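Local coordinates for chitin binding protein (Tectaria macrodonta, PDB 6IF7) that binds copper and is possibly a chitin-binding lytic polysaccharide monooxygenase of the AA10 family, with insecticidal activity, at residues P22-C27 with D80-P85; L160-W165 with Y175-V180. One frame throughout, in Å; residues are numbered along the deposited sequence.

The two contacts lie about 15 Å apart between centres and meet where strand 84-86 lies beside strand 173-182. Contact 2 pairs strands 159-167 and 173-182 near the middle of the molecule, about 2 Å from its centre; contact 1 sits further out, about 14 Å from it, where helix 25-34 begins. Strand 84-86, which starts within 80-85, runs parallel to strand 173-182, and Thr84 N lies 3.0 Å from Asp179 O, a probable hydrogen bond. Trp81 CB also packs against Asp179 OD2. Contact 1 lies away from the copper site, whereas in contact 2 the side chain of Tyr175 is about 12 Å from those of the copper ligands His1 and His103.

Contact 1 (P22-C27 with D80-P85)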
# COMPACT_ATOMS: atom_id res chain seq x y z
N PRO A 22 13.36 4.50 -14.76
CA PRO A 22 12.90 3.34 -14.00
C PRO A 22 13.38 2.02 -14.60
O PRO A 22 13.56 1.93 -15.80
CB PRO A 22 11.37 3.44 -14.12
CG PRO A 22 11.09 4.83 -14.54
CD PRO A 22 12.24 5.20 -15.41
N THR A 23 13.55 1.02 -13.74
CA THR A 23 14.20 -0.25 -14.09
C THR A 23 13.19 -1.38 -14.36
O THR A 23 13.32 -2.08 -15.36
CB THR A 23 15.18 -0.70 -12.97
OG1 THR A 23 14.50 -0.68 -11.71
CG2 THR A 23 16.33 0.24 -12.87
N SER A 24 12.18 -1.56 -13.50
CA SER A 24 11.18 -2.62 -13.71
C SER A 24 10.15 -2.14 -14.73
O SER A 24 9.78 -0.94 -14.72
CB SER A 24 10.50 -3.05 -12.40
OG SER A 24 9.52 -2.12 -11.93
N PRO A 25 9.66 -3.06 -15.60
CA PRO A 25 8.60 -2.73 -16.56
C PRO A 25 7.35 -2.07 -15.92
O PRO A 25 6.82 -1.08 -16.45
CB PRO A 25 8.23 -4.10 -17.15
CG PRO A 25 9.48 -4.92 -17.01
CD PRO A 25 10.13 -4.46 -15.75
N ALA A 26 6.91 -2.59 -14.78
CA ALA A 26 5.73 -2.01 -14.13
C ALA A 26 5.97 -0.56 -13.68
O ALA A 26 5.11 0.28 -13.85
CB ALA A 26 5.27 -2.89 -12.97
N CYS A 27 7.13 -0.28 -13.10
CA CYS A 27 7.45 1.10 -12.69
C CYS A 27 7.65 2.02 -13.87
O CYS A 27 7.29 3.20 -13.80
CB CYS A 27 8.67 1.15 -11.78
SG CYS A 27 8.42 0.50 -10.11
N ASP A 80 3.09 -8.03 -13.59
CA ASP A 80 4.55 -8.03 -13.35
C ASP A 80 5.02 -6.98 -12.32
O ASP A 80 6.20 -6.68 -12.28
CB ASP A 80 5.29 -7.85 -14.68
CG ASP A 80 4.94 -6.52 -15.38
OD1 ASP A 80 4.06 -5.77 -14.87
OD2 ASP A 80 5.53 -6.23 -16.42
N TRP A 81 4.12 -6.43 -11.50
CA TRP A 81 4.56 -5.66 -10.34
C TRP A 81 5.49 -6.54 -9.49
O TRP A 81 5.22 -7.72 -9.28
CB TRP A 81 3.39 -5.22 -9.46
CG TRP A 81 2.52 -4.11 -9.99
CD1 TRP A 81 1.24 -4.23 -10.43
CD2 TRP A 81 2.84 -2.71 -10.09
NE1 TRP A 81 0.74 -3.01 -10.81
CE2 TRP A 81 1.69 -2.05 -10.61
CE3 TRP A 81 3.99 -1.95 -9.79
CZ2 TRP A 81 1.64 -0.67 -10.85
CZ3 TRP A 81 3.94 -0.54 -10.03
CH2 TRP A 81 2.77 0.07 -10.54
N ILE A 82 6.61 -5.99 -9.04
CA ILE A 82 7.55 -6.79 -8.26
C ILE A 82 6.93 -6.98 -6.88
O ILE A 82 6.43 -6.04 -6.28
CB ILE A 82 8.96 -6.16 -8.19
CG1 ILE A 82 9.53 -6.08 -9.61
CG2 ILE A 82 9.89 -7.03 -7.32
CD1 ILE A 82 10.93 -5.49 -9.70
N ALA A 83 6.94 -8.22 -6.42
CA ALA A 83 6.20 -8.63 -5.24
C ALA A 83 7.15 -9.13 -4.15
O ALA A 83 8.20 -9.69 -4.45
CB ALA A 83 5.21 -9.72 -5.62
N THR A 84 6.76 -8.89 -2.91
CA THR A 84 7.51 -9.33 -1.74
C THR A 84 6.98 -10.70 -1.31
O THR A 84 5.79 -10.81 -0.99
CB THR A 84 7.38 -8.29 -0.61
OG1 THR A 84 7.92 -7.04 -1.05
CG2 THR A 84 8.13 -8.73 0.63
N PRO A 85 7.84 -11.74 -1.35
CA PRO A 85 7.45 -13.06 -0.83
C PRO A 85 7.05 -12.96 0.64
O PRO A 85 7.74 -12.30 1.41
CB PRO A 85 8.73 -13.90 -0.97
CG PRO A 85 9.49 -13.24 -2.08
CD PRO A 85 9.20 -11.77 -1.93
O HOH W 1 7.86 -4.96 -13.42
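Ser24 caps the start of helix 25-34, whose first turn packs on the loop leading into strand 84-86. The side chain of Ser24 looks toward that loop, and its CB meets the tip of Ile82, CD1, at 3.7 Å. Its OG, held between the backbone N and the carbonyl carbon (chi1 76°), is turned back to accept from Cys27 N at 3.2 Å, the N-cap bond that a short hydroxyl side chain makes readily. Pro25 follows as the first helical residue, where lacking an N-H costs nothing; its CB touches Asp80 OD2 at 3.5 Å, a carboxylate oxygen that is also salt-bridged to Arg78. Ala26 is small enough to sit over the indole of Trp81: its CB, 4.0 Å from the centroid of the six-membered ring, makes a CH-pi contact over one face. Trp81 NE1 hydrogen-bonds Leu76 O. An alanine in place of Trp81 would probably open a gap beside the Ala26 methyl and leave Leu76 O without its indole donor. Cys27, disulfide-bonded to Cys14, ties this turn to helix 10-16. Between the two backbones one water accepts from Ala26 N at 2.9 Å and donates to Asp80 O at 2.6 Å.

Contact 2 (L160-W165 with Y175-V180); sequences LIYVIW and YSCSDV
Ile161 and Ser178 face each other as a hydrogen-bonded antiparallel pair, as do Val163 and Ser176: Ile161 N to Ser178 O and Ser178 N to Ile161 O, and likewise Val163 N to Ser176 O and Ser176 N to Val163 O, are each 2.9 Å. Ser176 O also takes a CA-H···O contact from Tyr162 CA at 3.3 Å; Tyr162 itself pairs with Cys177 at a non-hydrogen-bonded position.

The polar side chains on the Ile161 and Val163 face are buried serines, short enough to share a water: it donates to Ser178 OG and Ile161 O, and lies 2.7 Å from Ser176 OG. Ser178 OG is also hydrogen-bonded to Pro7 O.

On the other face, Tyr162, with CG anti to the backbone N (chi1 -163°), brings its ring edge to Cys177, whose SG is 3.6 Å from Tyr162 CD1 in a sulfur-aromatic contact. That sulfur is disulfide-bonded to Cys64, while Tyr162 OH hydrogen-bonds Leu63 O, so adjoining residues are held. Tyr175 CE1 meets the branch methyl CG2 of Ile164 at 3.7 Å, while Tyr175 OH hydrogen-bonds His54 ND1. Leu160's branched apolar end reaches along the Cys177 side chain, CD1 3.9 Å from Cys177 CB. Such a buried antiparallel hairpin is characteristic of the immunoglobulin-like beta-sandwich core of AA10 enzymes.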
# COMPACT_ATOMS: atom_id res chain seq x y z
N LEU A 160 -2.24 -8.75 -2.78
CA LEU A 160 -1.92 -7.39 -2.45
C LEU A 160 -2.32 -7.13 -1.00
O LEU A 160 -3.34 -7.62 -0.52
CB LEU A 160 -2.62 -6.45 -3.45
CG LEU A 160 -2.48 -4.95 -3.27
CD1 LEU A 160 -2.45 -4.28 -4.63
CD2 LEU A 160 -3.61 -4.35 -2.43
N ILE A 161 -1.48 -6.35 -0.33
CA ILE A 161 -1.78 -5.83 0.98
C ILE A 161 -2.04 -4.32 0.85
O ILE A 161 -1.22 -3.58 0.30
CB ILE A 161 -0.65 -6.16 1.94
CG1 ILE A 161 -0.66 -7.69 2.15
CG2 ILE A 161 -0.81 -5.41 3.25
CD1 ILE A 161 0.50 -8.20 2.94
N TYR A 162 -3.20 -3.91 1.35
CA TYR A 162 -3.64 -2.53 1.36
C TYR A 162 -3.58 -2.04 2.81
O TYR A 162 -4.18 -2.63 3.72
CB TYR A 162 -5.06 -2.43 0.84
CG TYR A 162 -5.51 -1.04 0.41
CD1 TYR A 162 -4.83 -0.34 -0.59
CD2 TYR A 162 -6.65 -0.46 0.94
CE1 TYR A 162 -5.26 0.92 -1.02
CE2 TYR A 162 -7.10 0.78 0.52
CZ TYR A 162 -6.41 1.48 -0.45
OH TYR A 162 -6.87 2.72 -0.86
N VAL A 163 -2.81 -0.97 3.00
CA VAL A 163 -2.65 -0.37 4.32
C VAL A 163 -3.22 1.04 4.28
O VAL A 163 -2.86 1.86 3.42
CB VAL A 163 -1.18 -0.41 4.78
CG1 VAL A 163 -1.01 0.16 6.18
CG2 VAL A 163 -0.71 -1.85 4.75
N ILE A 164 -4.15 1.29 5.21
CA ILE A 164 -4.74 2.59 5.43
C ILE A 164 -4.21 3.14 6.76
O ILE A 164 -4.38 2.51 7.80
CB ILE A 164 -6.29 2.49 5.49
CG1 ILE A 164 -6.84 1.85 4.22
CG2 ILE A 164 -6.90 3.87 5.70
CD1 ILE A 164 -8.28 1.39 4.32
N TRP A 165 -3.57 4.31 6.72
CA TRP A 165 -3.06 5.00 7.93
C TRP A 165 -3.96 6.19 8.21
O TRP A 165 -3.84 7.23 7.55
CB TRP A 165 -1.60 5.45 7.69
CG TRP A 165 -0.87 6.10 8.85
CD1 TRP A 165 -1.15 5.97 10.18
CD2 TRP A 165 0.32 6.91 8.78
NE1 TRP A 165 -0.24 6.68 10.93
CE2 TRP A 165 0.67 7.26 10.09
CE3 TRP A 165 1.10 7.40 7.71
CZ2 TRP A 165 1.80 8.07 10.38
CZ3 TRP A 165 2.19 8.21 7.99
CH2 TRP A 165 2.54 8.53 9.32
N TYR A 175 -2.62 6.05 2.06
CA TYR A 175 -3.04 4.79 1.44
C TYR A 175 -1.87 4.16 0.72
O TYR A 175 -1.17 4.84 -0.04
CB TYR A 175 -4.19 5.05 0.48
CG TYR A 175 -5.38 5.73 1.17
CD1 TYR A 175 -6.39 4.96 1.76
CD2 TYR A 175 -5.47 7.11 1.25
CE1 TYR A 175 -7.46 5.57 2.41
CE2 TYR A 175 -6.53 7.74 1.90
CZ TYR A 175 -7.53 6.96 2.46
OH TYR A 175 -8.59 7.57 3.10
N SER A 176 -1.65 2.87 0.98
CA SER A 176 -0.51 2.12 0.46
C SER A 176 -0.94 0.76 -0.14
O SER A 176 -1.61 -0.03 0.54
CB SER A 176 0.46 1.89 1.61
OG SER A 176 1.53 1.05 1.22
N CYS A 177 -0.53 0.48 -1.38
CA CYS A 177 -0.66 -0.86 -2.00
C CYS A 177 0.71 -1.52 -2.04
O CYS A 177 1.65 -0.90 -2.55
CB CYS A 177 -1.14 -0.78 -3.45
SG CYS A 177 -2.89 -0.42 -3.59
N SER A 178 0.79 -2.77 -1.57
CA SER A 178 2.02 -3.57 -1.65
C SER A 178 1.72 -4.93 -2.32
O SER A 178 0.84 -5.67 -1.90
CB SER A 178 2.67 -3.77 -0.27
OG SER A 178 2.99 -2.52 0.35
N ASP A 179 2.46 -5.22 -3.38
CA ASP A 179 2.35 -6.47 -4.08
C ASP A 179 3.13 -7.50 -3.27
O ASP A 179 4.23 -7.25 -2.83
CB ASP A 179 2.92 -6.32 -5.49
CG ASP A 179 2.14 -5.32 -6.30
OD1 ASP A 179 1.01 -5.64 -6.69
OD2 ASP A 179 2.62 -4.20 -6.55
N VAL A 180 2.52 -8.65 -3.06
CA VAL A 180 3.13 -9.72 -2.29
C VAL A 180 2.86 -11.03 -2.98
O VAL A 180 2.03 -11.10 -3.85
CB VAL A 180 2.62 -9.77 -0.83
CG1 VAL A 180 2.95 -8.46 -0.12
CG2 VAL A 180 1.12 -10.08 -0.74
O HOH W 2 0.71 -1.46 1.59